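Local coordinates for mRNA-binding protein PUF3 (Saccharomyces cerevisiae, PDB 3K49) that binds the 3'-UTRs of mRNAs for mitochondrial proteins, such as COX17, through its Pumilio domain and promotes decay of the COX17 message, at residues A[38-41]-A[42-46]; A[30-33]-A[34-37]; A[80-83]-A[84-88]. All coordinates share one frame; numbering follows the deposited sequence.

Contact 1. Residues A[38-41]-A[42-46]. With nucleotides of chain B.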
loop_
_atom_site.group_PDB
_atom_site.type_symbol
_atom_site.label_atom_id
_atom_site.label_comp_id
_atom_site.label_asym_id
_atom_site.label_seq_id
_atom_site.Cartn_x
_atom_site.Cartn_y
_atom_site.Cartn_z
ATOM N N LYS A 38 9.343 -15.048 -26.576
ATOM C CA LYS A 38 8.126 -14.304 -26.914
ATOM C C LYS A 38 6.891 -15.184 -26.883
ATOM O O LYS A 38 5.782 -14.725 -27.138
ATOM C CB LYS A 38 8.248 -13.589 -28.257
ATOM C CG LYS A 38 9.294 -12.491 -28.262
ATOM C CD LYS A 38 9.304 -11.772 -29.588
ATOM C CE LYS A 38 10.391 -10.713 -29.647
ATOM N NZ LYS A 38 10.737 -10.380 -31.060
ATOM N N ASP A 39 7.094 -16.452 -26.563
ATOM C CA ASP A 39 6.012 -17.421 -26.512
ATOM C C ASP A 39 5.720 -17.725 -25.055
ATOM O O ASP A 39 6.648 -17.863 -24.262
ATOM C CB ASP A 39 6.452 -18.698 -27.224
ATOM C CG ASP A 39 5.392 -19.776 -27.192
ATOM O OD1 ASP A 39 4.328 -19.592 -27.834
ATOM O OD2 ASP A 39 5.635 -20.811 -26.535
ATOM N N GLN A 40 4.450 -17.848 -24.685
ATOM C CA GLN A 40 4.139 -18.037 -23.264
ATOM C C GLN A 40 4.774 -19.299 -22.685
ATOM O O GLN A 40 5.426 -19.263 -21.640
ATOM C CB GLN A 40 2.633 -18.054 -22.995
ATOM C CG GLN A 40 2.307 -18.461 -21.557
ATOM C CD GLN A 40 0.870 -18.193 -21.154
ATOM O OE1 GLN A 40 0.529 -18.246 -19.974
ATOM N NE2 GLN A 40 0.022 -17.907 -22.128
ATOM N N HIS A 41 4.570 -20.419 -23.366
ATOM C CA HIS A 41 5.082 -21.702 -22.892
ATOM C C HIS A 41 6.603 -21.768 -22.978
ATOM O O HIS A 41 7.267 -22.137 -22.015
ATOM C CB HIS A 41 4.402 -22.850 -23.640
ATOM C CG HIS A 41 2.931 -22.947 -23.367
ATOM N ND1 HIS A 41 2.005 -23.116 -24.337
ATOM C CD2 HIS A 41 2.235 -22.914 -22.224
ATOM C CE1 HIS A 41 0.794 -23.179 -23.807
ATOM N NE2 HIS A 41 0.907 -23.057 -22.530
ATOM N N GLY A 42 7.150 -21.388 -24.124
ATOM C CA GLY A 42 8.585 -21.278 -24.261
ATOM C C GLY A 42 9.173 -20.474 -23.115
ATOM O O GLY A 42 10.172 -20.876 -22.525
ATOM N N SER A 43 8.547 -19.342 -22.804
ATOM C CA SER A 43 9.028 -18.438 -21.761
ATOM C C SER A 43 9.057 -19.053 -20.360
ATOM O O SER A 43 10.057 -18.948 -19.658
ATOM C CB SER A 43 8.190 -17.151 -21.725
ATOM O OG SER A 43 8.641 -16.283 -20.699
ATOM N N ARG A 44 7.956 -19.666 -19.944
ATOM C CA ARG A 44 7.916 -20.315 -18.645
ATOM C C ARG A 44 8.992 -21.412 -18.580
ATOM O O ARG A 44 9.615 -21.637 -17.539
ATOM C CB ARG A 44 6.518 -20.870 -18.364
ATOM C CG ARG A 44 5.451 -19.802 -18.192
ATOM C CD ARG A 44 4.090 -20.419 -17.917
ATOM N NE ARG A 44 3.053 -19.404 -17.745
ATOM C CZ ARG A 44 2.794 -18.792 -16.597
ATOM N NH1 ARG A 44 3.495 -19.087 -15.513
ATOM N NH2 ARG A 44 1.831 -17.882 -16.534
ATOM N N PHE A 45 9.208 -22.090 -19.699
ATOM C CA PHE A 45 10.284 -23.060 -19.800
ATOM C C PHE A 45 11.628 -22.398 -19.491
ATOM O O PHE A 45 12.370 -22.882 -18.639
ATOM C CB PHE A 45 10.299 -23.693 -21.195
ATOM C CG PHE A 45 11.550 -24.490 -21.503
ATOM C CD1 PHE A 45 11.712 -25.780 -21.006
ATOM C CD2 PHE A 45 12.550 -23.958 -22.306
ATOM C CE1 PHE A 45 12.847 -26.526 -21.301
ATOM C CE2 PHE A 45 13.698 -24.698 -22.598
ATOM C CZ PHE A 45 13.840 -25.985 -22.102
ATOM N N ILE A 46 11.946 -21.299 -20.179
ATOM C CA ILE A 46 13.261 -20.692 -20.011
ATOM C C ILE A 46 13.427 -20.178 -18.588
ATOM O O ILE A 46 14.496 -20.309 -17.982
ATOM C CB ILE A 46 13.528 -19.555 -20.995
ATOM C CG1 ILE A 46 13.783 -20.103 -22.393
ATOM C CG2 ILE A 46 14.755 -18.750 -20.557
ATOM C CD1 ILE A 46 14.025 -19.012 -23.446
ATOM P P A B 10 -2.215 -11.361 -16.227
ATOM O OP1 A B 10 -3.562 -11.155 -16.805
ATOM O OP2 A B 10 -2.064 -11.693 -14.788
ATOM O "O5'" A B 10 -1.456 -12.480 -17.077
ATOM C "C5'" A B 10 -1.157 -12.252 -18.450
ATOM C "C4'" A B 10 -0.802 -13.549 -19.146
ATOM O "O4'" A B 10 0.585 -13.870 -18.849
ATOM C "C3'" A B 10 -1.620 -14.782 -18.765
ATOM O "O3'" A B 10 -1.669 -15.671 -19.879
ATOM C "C2'" A B 10 -0.733 -15.434 -17.716
ATOM O "O2'" A B 10 -0.961 -16.825 -17.590
ATOM C "C1'" A B 10 0.652 -15.167 -18.313
ATOM N N9 A B 10 1.746 -15.237 -17.345
ATOM C C8 A B 10 1.709 -14.941 -16.004
ATOM N N7 A B 10 2.848 -15.148 -15.386
ATOM C C5 A B 10 3.695 -15.598 -16.387
ATOM C C6 A B 10 5.048 -15.995 -16.381
ATOM N N6 A B 10 5.813 -15.976 -15.289
ATOM N N1 A B 10 5.590 -16.403 -17.547
ATOM C C2 A B 10 4.828 -16.399 -18.649
ATOM N N3 A B 10 3.555 -16.040 -18.785
ATOM C C4 A B 10 3.038 -15.647 -17.604
#
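Gln40 OE1 is gripped from the ribose of A10 of chain B, taking the O2' hydroxyl at 3.2 Å and, weakly, the O3' hydroxyl at 3.4 Å, while it lies in the plane of the Arg44 guanidinium at its edge. Gln40 CG stands anti to the backbone N (chi1 171°) and the chain beyond is extended, which carries the amide alongside Arg44, one helical turn on, with both side chains pointing the same way and their planes 36° apart. Arg44 is stretched from CG to NE and lays one face of its guanidinium over the adenine; CZ is 3.3 Å from A10 C5, and CG passes 3.5 Å from A10 C2. The position of Arg44 NH2, which sits too close to the base, is less sure. A lysine in its place has no flat group to spread over the adenine, and would probably leave that face of the base poorly covered and the edge beside Gln40 OE1 without the guanidinium. At the start of the helix Asp39 is the N-cap: OD2 accepts from Gly42 N at 2.9 Å in a nearly straight bond (173°), met on its anti side, and the Asp39 carbonyl O takes Ser43 N at 2.8 Å. Ser43 turns its hydroxyl to Gln47 and to the carbonyl of Phe77. A capped helix that meets one nucleotide, the ribose through Gln40 and the base through Arg44, is the RNA-reading helix of a PUF repeat, here Pumilio repeat 1, which in PUF proteins reads the 3' part of the site.

Contact 2. Residues A[30-33]-A[34-37]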
loop_
_atom_site.group_PDB
_atom_site.type_symbol
_atom_site.label_atom_id
_atom_site.label_comp_id
_atom_site.label_asym_id
_atom_site.label_seq_id
_atom_site.Cartn_x
_atom_site.Cartn_y
_atom_site.Cartn_z
ATOM N N PHE A 30 19.351 -23.438 -28.956
ATOM C CA PHE A 30 20.309 -22.415 -29.384
ATOM C C PHE A 30 19.928 -21.713 -30.684
ATOM O O PHE A 30 20.384 -20.596 -30.947
ATOM C CB PHE A 30 21.721 -22.960 -29.504
ATOM C CG PHE A 30 22.675 -22.002 -30.160
ATOM C CD1 PHE A 30 23.385 -21.085 -29.403
ATOM C CD2 PHE A 30 22.859 -22.015 -31.542
ATOM C CE1 PHE A 30 24.272 -20.205 -30.005
ATOM C CE2 PHE A 30 23.743 -21.136 -32.153
ATOM C CZ PHE A 30 24.453 -20.231 -31.385
ATOM N N GLY A 31 19.096 -22.345 -31.501
ATOM C CA GLY A 31 18.601 -21.642 -32.671
ATOM C C GLY A 31 17.621 -20.500 -32.383
ATOM O O GLY A 31 17.677 -19.433 -33.015
ATOM N N HIS A 32 16.741 -20.719 -31.404
ATOM C CA HIS A 32 15.458 -20.028 -31.362
ATOM C C HIS A 32 15.080 -19.459 -30.003
ATOM O O HIS A 32 13.926 -19.573 -29.579
ATOM C CB HIS A 32 14.379 -20.997 -31.835
ATOM C CG HIS A 32 14.769 -21.771 -33.050
ATOM N ND1 HIS A 32 13.942 -21.960 -34.114
ATOM C CD2 HIS A 32 15.886 -22.434 -33.371
ATOM C CE1 HIS A 32 14.539 -22.689 -35.032
ATOM N NE2 HIS A 32 15.725 -22.990 -34.607
ATOM N N SER A 33 16.037 -18.820 -29.338
ATOM C CA SER A 33 15.798 -18.301 -27.993
ATOM C C SER A 33 14.764 -17.156 -27.961
ATOM O O SER A 33 13.803 -17.198 -27.184
ATOM C CB SER A 33 17.111 -17.851 -27.356
ATOM O OG SER A 33 18.018 -18.929 -27.260
ATOM N N LEU A 34 14.971 -16.148 -28.803
ATOM C CA LEU A 34 14.081 -14.992 -28.873
ATOM C C LEU A 34 12.645 -15.429 -29.116
ATOM O O LEU A 34 11.719 -14.914 -28.507
ATOM C CB LEU A 34 14.527 -14.043 -29.979
ATOM C CG LEU A 34 13.928 -12.647 -29.853
ATOM C CD1 LEU A 34 14.544 -11.955 -28.653
ATOM C CD2 LEU A 34 14.141 -11.837 -31.125
ATOM N N GLU A 35 12.475 -16.414 -29.988
ATOM C CA GLU A 35 11.153 -16.938 -30.309
ATOM C C GLU A 35 10.611 -17.817 -29.181
ATOM O O GLU A 35 9.407 -18.009 -29.052
ATOM C CB GLU A 35 11.214 -17.708 -31.636
ATOM C CG GLU A 35 10.099 -18.718 -31.869
ATOM C CD GLU A 35 10.521 -19.836 -32.827
ATOM O OE1 GLU A 35 11.321 -19.574 -33.758
ATOM O OE2 GLU A 35 10.060 -20.985 -32.637
ATOM N N PHE A 36 11.498 -18.364 -28.360
ATOM C CA PHE A 36 11.043 -19.061 -27.157
ATOM C C PHE A 36 10.607 -18.087 -26.076
ATOM O O PHE A 36 9.664 -18.355 -25.331
ATOM C CB PHE A 36 12.131 -19.974 -26.614
ATOM C CG PHE A 36 11.920 -21.422 -26.945
ATOM C CD1 PHE A 36 12.051 -21.874 -28.249
ATOM C CD2 PHE A 36 11.592 -22.334 -25.952
ATOM C CE1 PHE A 36 11.864 -23.205 -28.562
ATOM C CE2 PHE A 36 11.401 -23.669 -26.258
ATOM C CZ PHE A 36 11.535 -24.104 -27.571
ATOM N N CYS A 37 11.298 -16.956 -25.999
ATOM C CA CYS A 37 11.002 -15.937 -25.009
ATOM C C CYS A 37 9.686 -15.216 -25.296
ATOM O O CYS A 37 8.988 -14.808 -24.362
ATOM C CB CYS A 37 12.138 -14.919 -24.938
ATOM S SG CYS A 37 13.701 -15.580 -24.363
#
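His32 occupies the N-cap position, and its carbonyl O opens the helix by accepting Phe36 N at 3.0 Å, while Ser33 O takes Cys37 N at 2.8 Å in the next helical bond. Ser33 O also draws a weak bond from Phe36 N, which therefore divides its hydrogen between two carbonyls. Among the side chains, His32 and Glu35 run side by side in the same direction. The carboxylate comes to the ring at its edge, near the ring plane, with Glu35 OE1 3.6 Å from His32 ND1, and the two planes stand 81° apart, almost perpendicular. On the Phe36 side the ring presents its edge to the backbone: CD1 comes within 3.3 Å of His32 O. A chi1 of -102°, well off a staggered position, swings this ring beside the first turn, where Leu7 and Leu8 of helix 6-12 and Phe45 and Ile46 of helix 40-50 pack against it. The Ser33 hydroxyl, by contrast, hydrogen-bonds Glu64 of helix 55-65. The turn thus combines a polar pair, His32 and Glu35, with the apolar packing of Phe36. The nearby carboxylate would tend to favour a protonated His32, and the amino end of the helix would probably stabilise the negative charge of Glu35.

Contact 3. Residues A[80-83]-A[84-88]. With nucleotides of chain B.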
loop_
_atom_site.group_PDB
_atom_site.type_symbol
_atom_site.label_atom_id
_atom_site.label_comp_id
_atom_site.label_asym_id
_atom_site.label_seq_id
_atom_site.Cartn_x
_atom_site.Cartn_y
_atom_site.Cartn_z
ATOM N N TYR A 80 9.570 -11.625 -18.285
ATOM C CA TYR A 80 10.009 -12.532 -17.203
ATOM C C TYR A 80 11.420 -13.102 -17.402
ATOM O O TYR A 80 12.149 -13.335 -16.441
ATOM C CB TYR A 80 9.047 -13.699 -17.031
ATOM C CG TYR A 80 7.642 -13.291 -16.787
ATOM C CD1 TYR A 80 6.738 -13.216 -17.834
ATOM C CD2 TYR A 80 7.205 -12.966 -15.509
ATOM C CE1 TYR A 80 5.425 -12.825 -17.621
ATOM C CE2 TYR A 80 5.883 -12.563 -15.282
ATOM C CZ TYR A 80 4.999 -12.500 -16.346
ATOM O OH TYR A 80 3.695 -12.109 -16.144
ATOM N N VAL A 81 11.799 -13.325 -18.653
ATOM C CA VAL A 81 13.102 -13.889 -18.949
ATOM C C VAL A 81 14.198 -12.884 -18.677
ATOM O O VAL A 81 15.263 -13.246 -18.169
ATOM C CB VAL A 81 13.181 -14.375 -20.386
ATOM C CG1 VAL A 81 14.612 -14.778 -20.736
ATOM C CG2 VAL A 81 12.252 -15.549 -20.551
ATOM N N ILE A 82 13.928 -11.620 -18.998
ATOM C CA ILE A 82 14.853 -10.551 -18.637
ATOM C C ILE A 82 15.002 -10.426 -17.112
ATOM O O ILE A 82 16.116 -10.308 -16.596
ATOM C CB ILE A 82 14.446 -9.221 -19.261
ATOM C CG1 ILE A 82 14.239 -9.429 -20.751
ATOM C CG2 ILE A 82 15.534 -8.192 -19.024
ATOM C CD1 ILE A 82 15.396 -10.199 -21.373
ATOM N N GLN A 83 13.885 -10.482 -16.395
ATOM C CA GLN A 83 13.905 -10.443 -14.940
ATOM C C GLN A 83 14.751 -11.566 -14.351
ATOM O O GLN A 83 15.482 -11.352 -13.363
ATOM C CB GLN A 83 12.491 -10.545 -14.386
ATOM C CG GLN A 83 11.589 -9.371 -14.759
ATOM C CD GLN A 83 10.241 -9.449 -14.058
ATOM O OE1 GLN A 83 10.159 -9.577 -12.821
ATOM N NE2 GLN A 83 9.179 -9.406 -14.842
ATOM N N LYS A 84 14.652 -12.765 -14.936
ATOM C CA LYS A 84 15.404 -13.898 -14.394
ATOM C C LYS A 84 16.889 -13.680 -14.565
ATOM O O LYS A 84 17.681 -14.186 -13.791
ATOM C CB LYS A 84 14.996 -15.240 -15.000
ATOM C CG LYS A 84 13.649 -15.754 -14.548
ATOM C CD LYS A 84 13.666 -16.141 -13.099
ATOM C CE LYS A 84 12.256 -16.105 -12.551
ATOM N NZ LYS A 84 11.535 -14.871 -13.020
ATOM N N PHE A 85 17.281 -12.917 -15.567
ATOM C CA PHE A 85 18.697 -12.616 -15.686
ATOM C C PHE A 85 19.203 -11.659 -14.598
ATOM O O PHE A 85 20.395 -11.677 -14.266
ATOM C CB PHE A 85 19.059 -12.167 -17.104
ATOM C CG PHE A 85 19.323 -13.323 -18.033
ATOM C CD1 PHE A 85 18.400 -13.681 -19.009
ATOM C CD2 PHE A 85 20.487 -14.086 -17.897
ATOM C CE1 PHE A 85 18.630 -14.767 -19.849
ATOM C CE2 PHE A 85 20.732 -15.168 -18.728
ATOM C CZ PHE A 85 19.802 -15.511 -19.713
ATOM N N PHE A 86 18.314 -10.829 -14.037
ATOM C CA PHE A 86 18.710 -10.008 -12.886
ATOM C C PHE A 86 18.764 -10.855 -11.606
ATOM O O PHE A 86 19.600 -10.650 -10.737
ATOM C CB PHE A 86 17.801 -8.777 -12.700
ATOM C CG PHE A 86 18.097 -7.646 -13.658
ATOM C CD1 PHE A 86 17.209 -7.330 -14.690
ATOM C CD2 PHE A 86 19.267 -6.902 -13.528
ATOM C CE1 PHE A 86 17.485 -6.289 -15.568
ATOM C CE2 PHE A 86 19.558 -5.860 -14.408
ATOM C CZ PHE A 86 18.668 -5.547 -15.422
ATOM N N GLU A 87 17.862 -11.816 -11.507
ATOM C CA GLU A 87 17.804 -12.719 -10.375
ATOM C C GLU A 87 18.909 -13.815 -10.389
ATOM O O GLU A 87 19.534 -14.116 -9.360
ATOM C CB GLU A 87 16.417 -13.361 -10.350
ATOM C CG GLU A 87 16.088 -14.174 -9.116
ATOM C CD GLU A 87 14.609 -14.540 -9.054
ATOM O OE1 GLU A 87 14.183 -15.161 -8.057
ATOM O OE2 GLU A 87 13.870 -14.211 -10.009
ATOM N N PHE A 88 19.154 -14.410 -11.550
ATOM C CA PHE A 88 20.063 -15.557 -11.631
ATOM C C PHE A 88 21.288 -15.259 -12.466
ATOM O O PHE A 88 22.108 -16.137 -12.688
ATOM C CB PHE A 88 19.331 -16.797 -12.172
ATOM C CG PHE A 88 18.243 -17.269 -11.264
ATOM C CD1 PHE A 88 16.914 -17.030 -11.562
ATOM C CD2 PHE A 88 18.556 -17.898 -10.065
ATOM C CE1 PHE A 88 15.908 -17.434 -10.691
ATOM C CE2 PHE A 88 17.557 -18.304 -9.187
ATOM C CZ PHE A 88 16.229 -18.069 -9.503
ATOM P P A B 10 -2.215 -11.361 -16.227
ATOM O OP1 A B 10 -3.562 -11.155 -16.805
ATOM O OP2 A B 10 -2.064 -11.693 -14.788
ATOM O "O5'" A B 10 -1.456 -12.480 -17.077
ATOM C "C5'" A B 10 -1.157 -12.252 -18.450
ATOM C "C4'" A B 10 -0.802 -13.549 -19.146
ATOM O "O4'" A B 10 0.585 -13.870 -18.849
ATOM C "C3'" A B 10 -1.620 -14.782 -18.765
ATOM O "O3'" A B 10 -1.669 -15.671 -19.879
ATOM C "C2'" A B 10 -0.733 -15.434 -17.716
ATOM O "O2'" A B 10 -0.961 -16.825 -17.590
ATOM C "C1'" A B 10 0.652 -15.167 -18.313
ATOM N N9 A B 10 1.746 -15.237 -17.345
ATOM C C8 A B 10 1.709 -14.941 -16.004
ATOM N N7 A B 10 2.848 -15.148 -15.386
ATOM C C5 A B 10 3.695 -15.598 -16.387
ATOM C C6 A B 10 5.048 -15.995 -16.381
ATOM N N6 A B 10 5.813 -15.976 -15.289
ATOM N N1 A B 10 5.590 -16.403 -17.547
ATOM C C2 A B 10 4.828 -16.399 -18.649
ATOM N N3 A B 10 3.555 -16.040 -18.785
ATOM C C4 A B 10 3.038 -15.647 -17.604
ATOM P P U B 9 -2.577 -5.490 -14.092
ATOM O OP1 U B 9 -3.488 -5.849 -15.210
ATOM O OP2 U B 9 -3.015 -5.682 -12.694
ATOM O "O5'" U B 9 -1.221 -6.307 -14.282
ATOM C "C5'" U B 9 -1.236 -7.726 -14.340
ATOM C "C4'" U B 9 -0.369 -8.174 -15.489
ATOM O "O4'" U B 9 0.994 -7.821 -15.210
ATOM C "C3'" U B 9 -0.283 -9.664 -15.745
ATOM O "O3'" U B 9 -1.396 -10.026 -16.546
ATOM C "C2'" U B 9 1.020 -9.788 -16.537
ATOM O "O2'" U B 9 0.790 -9.721 -17.934
ATOM C "C1'" U B 9 1.826 -8.562 -16.074
ATOM N N1 U B 9 3.088 -8.854 -15.358
ATOM C C2 U B 9 4.221 -9.075 -16.101
ATOM O O2 U B 9 4.230 -9.028 -17.320
ATOM N N3 U B 9 5.356 -9.337 -15.365
ATOM C C4 U B 9 5.456 -9.385 -13.988
ATOM O O4 U B 9 6.520 -9.690 -13.460
ATOM C C5 U B 9 4.232 -9.124 -13.290
ATOM C C6 U B 9 3.123 -8.879 -13.979
#
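The Tyr80 ring lies with one face against the adenine of A10 of chain B, whose C6 sits over the ring centre 3.3 Å above the plane, while U9 of chain B approaches obliquely, its N3 3.3 Å from Tyr80 CZ. Tyr80 CG points anti to its own carbonyl carbon (chi1 -56°), sending the ring off the helix and between the two nucleotides. One turn on, the extended Gln83 reaches the Watson-Crick edge of the uracil: NE2 donates to U9 O4 at 3.0 Å in an almost linear bond (173°), and its amide is also held by a weak bond to Asn79. On the helix itself, Tyr80 O accepts Lys84 N at 3.0 Å, and Lys84 CG folds back to 3.4 Å from the same oxygen. The lysine is bent at chi2 and chi4, leaving NZ in a long salt bridge to Glu87, whose carboxylate also pairs with Lys120. Opposite in character are the apolar residues: Val81 CG1 lies alongside the Phe85 ring, 4.1 Å from CE1, and that ring meets Phe62 edge-to-face, while Phe86 packs on Leu97 and Val98 of helix 91-101. An aromatic residue laid face-on against a base, next to an asparagine and a glutamine one turn apart, is the uracil-reading signature of a PUF repeat, here Pumilio repeat 2.

All three contacts belong to the first two Pumilio repeats near the amino end of the RNA-binding domain. Contact 2 starts helix 33-37, contact 1 follows directly at the start of helix 40-50, and contact 3 lies on helix 79-88 of the next repeat. The centres of contacts 1 and 2 are about 9 Å apart. Those of contacts 1 and 3 are about 13 Å apart, and those of contacts 2 and 3 about 15 Å. Apolar packing joins them: Ile46 rests on Cys37, and Val81 touches Ser43, Ile46 and Cys37. Contacts 1 and 3 thus set two neighbouring helices against the RNA, both meeting A10 of chain B, while contact 2 stays off the RNA, its nearest atom about 7 Å from the nucleic acid.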